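PDB 2NSF: uncharacterized protein from Corynebacterium glutamicum, which catalyses, with mycothiol as its thiol cofactor, the isomerization of maleylpyruvate (EC 5.2.1.4) and carries a bound zinc ion. Local coordinates for residues A126-D129 and V130-E134. Residues are numbered along the deposited sequence; the frame is centred on the assembly and turned at random.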
ATOM      1  N   ALA A 126      -5.769   9.045  13.708  1.00 21.71           N
ATOM      2  CA  ALA A 126      -6.510  10.262  14.019  1.00 22.20           C
ATOM      3  C   ALA A 126      -5.752  11.526  13.627  1.00 22.30           C
ATOM      4  O   ALA A 126      -6.341  12.468  13.104  1.00 22.14           O
ATOM      5  CB  ALA A 126      -6.856  10.295  15.508  1.00 23.15           C
ATOM      6  N   ARG A 127      -4.445  11.541  13.867  1.00 22.05           N
ATOM      7  CA  ARG A 127      -3.634  12.707  13.542  1.00 22.46           C
ATOM      8  C   ARG A 127      -3.474  12.933  12.043  1.00 22.22           C
ATOM      9  O   ARG A 127      -3.435  14.079  11.590  1.00 22.36           O
ATOM     10  CB  ARG A 127      -2.266  12.591  14.217  1.00 24.30           C
ATOM     11  CG  ARG A 127      -2.352  12.636  15.739  1.00 27.63           C
ATOM     12  CD  ARG A 127      -2.676  14.045  16.228  1.00 30.85           C
ATOM     13  NE  ARG A 127      -1.537  14.940  16.043  1.00 33.36           N
ATOM     14  CZ  ARG A 127      -1.581  16.259  16.195  1.00 35.09           C
ATOM     15  NH1 ARG A 127      -2.718  16.854  16.535  1.00 33.22           N
ATOM     16  NH2 ARG A 127      -0.483  16.985  16.010  1.00 33.62           N
ATOM     17  N   LEU A 128      -3.387  11.852  11.273  1.00 20.44           N
ATOM     18  CA  LEU A 128      -3.262  11.980   9.823  1.00 20.49           C
ATOM     19  C   LEU A 128      -4.578  12.511   9.256  1.00 21.30           C
ATOM     20  O   LEU A 128      -4.588  13.345   8.351  1.00 21.02           O
ATOM     21  CB  LEU A 128      -2.913  10.627   9.187  1.00 19.37           C
ATOM     22  CG  LEU A 128      -2.939  10.540   7.653  1.00 16.10           C
ATOM     23  CD1 LEU A 128      -2.071  11.637   7.037  1.00 17.22           C
ATOM     24  CD2 LEU A 128      -2.456   9.155   7.217  1.00 14.93           C
ATOM     25  N   ASP A 129      -5.694  12.041   9.800  1.00 22.25           N
ATOM     26  CA  ASP A 129      -6.986  12.502   9.312  1.00 23.51           C
ATOM     27  C   ASP A 129      -7.142  14.003   9.567  1.00 23.20           C
ATOM     28  O   ASP A 129      -7.625  14.739   8.703  1.00 21.84           O
ATOM     29  CB  ASP A 129      -8.126  11.737   9.982  1.00 24.46           C
ATOM     30  CG  ASP A 129      -9.420  11.843   9.200  1.00 27.49           C
ATOM     31  OD1 ASP A 129      -9.474  11.314   8.069  1.00 28.49           O
ATOM     32  OD2 ASP A 129     -10.378  12.461   9.706  1.00 28.49           O
ATOM     33  N   VAL A 130      -6.728  14.458  10.749  1.00 23.52           N
ATOM     34  CA  VAL A 130      -6.813  15.876  11.077  1.00 25.04           C
ATOM     35  C   VAL A 130      -5.955  16.654  10.091  1.00 24.60           C
ATOM     36  O   VAL A 130      -6.370  17.693   9.583  1.00 24.58           O
ATOM     37  CB  VAL A 130      -6.310  16.170  12.515  1.00 26.48           C
ATOM     38  CG1 VAL A 130      -6.174  17.679  12.731  1.00 28.83           C
ATOM     39  CG2 VAL A 130      -7.281  15.593  13.531  1.00 27.56           C
ATOM     40  N   ALA A 131      -4.755  16.140   9.819  1.00 24.68           N
ATOM     41  CA  ALA A 131      -3.842  16.797   8.888  1.00 24.65           C
ATOM     42  C   ALA A 131      -4.531  16.995   7.544  1.00 24.47           C
ATOM     43  O   ALA A 131      -4.446  18.066   6.945  1.00 25.18           O
ATOM     44  CB  ALA A 131      -2.573  15.967   8.713  1.00 23.70           C
ATOM     45  N   TRP A 132      -5.216  15.957   7.072  1.00 24.27           N
ATOM     46  CA  TRP A 132      -5.923  16.045   5.798  1.00 25.14           C
ATOM     47  C   TRP A 132      -7.091  17.025   5.860  1.00 26.54           C
ATOM     48  O   TRP A 132      -7.276  17.833   4.949  1.00 26.60           O
ATOM     49  CB  TRP A 132      -6.446  14.671   5.368  1.00 23.20           C
ATOM     50  CG  TRP A 132      -5.389  13.743   4.854  1.00 22.43           C
ATOM     51  CD1 TRP A 132      -4.239  14.089   4.201  1.00 21.83           C
ATOM     52  CD2 TRP A 132      -5.424  12.312   4.870  1.00 21.32           C
ATOM     53  NE1 TRP A 132      -3.559  12.962   3.808  1.00 21.01           N
ATOM     54  CE2 TRP A 132      -4.265  11.855   4.205  1.00 20.35           C
ATOM     55  CE3 TRP A 132      -6.327  11.365   5.381  1.00 21.13           C
ATOM     56  CZ2 TRP A 132      -3.981  10.494   4.031  1.00 19.57           C
ATOM     57  CZ3 TRP A 132      -6.046  10.008   5.211  1.00 20.22           C
ATOM     58  CH2 TRP A 132      -4.881   9.588   4.541  1.00 18.22           C
ATOM     59  N   ARG A 133      -7.876  16.952   6.929  1.00 28.83           N
ATOM     60  CA  ARG A 133      -9.029  17.834   7.081  1.00 32.20           C
ATOM     61  C   ARG A 133      -8.660  19.314   7.121  1.00 32.89           C
ATOM     62  O   ARG A 133      -9.418  20.160   6.644  1.00 32.46           O
ATOM     63  CB  ARG A 133      -9.819  17.488   8.349  1.00 35.41           C
ATOM     64  CG  ARG A 133     -10.485  16.123   8.340  1.00 40.17           C
ATOM     65  CD  ARG A 133     -11.712  16.113   9.246  1.00 46.66           C
ATOM     66  NE  ARG A 133     -11.451  16.728  10.544  1.00 52.08           N
ATOM     67  CZ  ARG A 133     -12.357  16.857  11.510  1.00 55.49           C
ATOM     68  NH1 ARG A 133     -13.594  16.410  11.328  1.00 57.87           N
ATOM     69  NH2 ARG A 133     -12.028  17.434  12.657  1.00 57.15           N
ATOM     70  N   GLU A 134      -7.497  19.628   7.681  1.00 32.53           N
ATOM     71  CA  GLU A 134      -7.074  21.021   7.788  1.00 34.09           C
ATOM     72  C   GLU A 134      -6.183  21.503   6.647  1.00 33.19           C
ATOM     73  O   GLU A 134      -5.681  22.628   6.682  1.00 34.16           O
ATOM     74  CB  GLU A 134      -6.371  21.247   9.129  1.00 35.75           C
ATOM     75  CG  GLU A 134      -7.181  20.749  10.322  1.00 38.77           C
ATOM     76  CD  GLU A 134      -6.588  21.164  11.655  1.00 40.29           C
ATOM     77  OE1 GLU A 134      -5.350  21.249  11.761  1.00 41.35           O
ATOM     78  OE2 GLU A 134      -7.365  21.391  12.607  1.00 41.90           O
TER
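Val130, Ala131, Trp132 and Arg133 each give their backbone N-H to the carbonyl four residues earlier, from Ala126 O to Asp129 O, in the last full turns of helix 114-133; the closing bond of the four, Arg133 N to Asp129 O, is 2.8 Å long. Glu134 N still bonds Val130 O, but Glu134 is the first residue to leave helical backbone angles. On the buried side, Leu128 lies over one face of the Trp132 indole: CG stands 3.7 Å from the centroid of the six-membered ring, almost directly over its centre, a CH-pi contact. With CG anti to the backbone N (chi1 172°), the branch is carried over that ring, Leu128 CD1 3.6 Å from Trp132 CE2 and Leu128 CD2 at the same distance from Trp132 CH2. Asp129 OD1 approaches the ring edge near its plane, 4.1 Å from Trp132 CE3, the carboxylate turned 78° from the indole. Asp129 OD2 lies beside the Arg133 CG and CD methylenes, 4.5 Å from Arg133 NE and well out of the guanidinium plane, an attraction of charges at most. Both carboxylate oxygens have polar partners outside the two segments, OD1 in a salt bridge with Arg37 NE of helix 29-49. Trp132 NE1 is satisfied by Thr157 OG1, which with the packing on the ring would limit its rotation. The zinc ion is about 12 Å from the Leu128 side chain. The Leu128-Trp132 pair faces the helical bundle of the N-terminal domain, Leu128 against Leu80 and Cys81 of helix 66-89, Trp132 against Leu33 of helix 29-49, and both against Arg161 of helix 156-171.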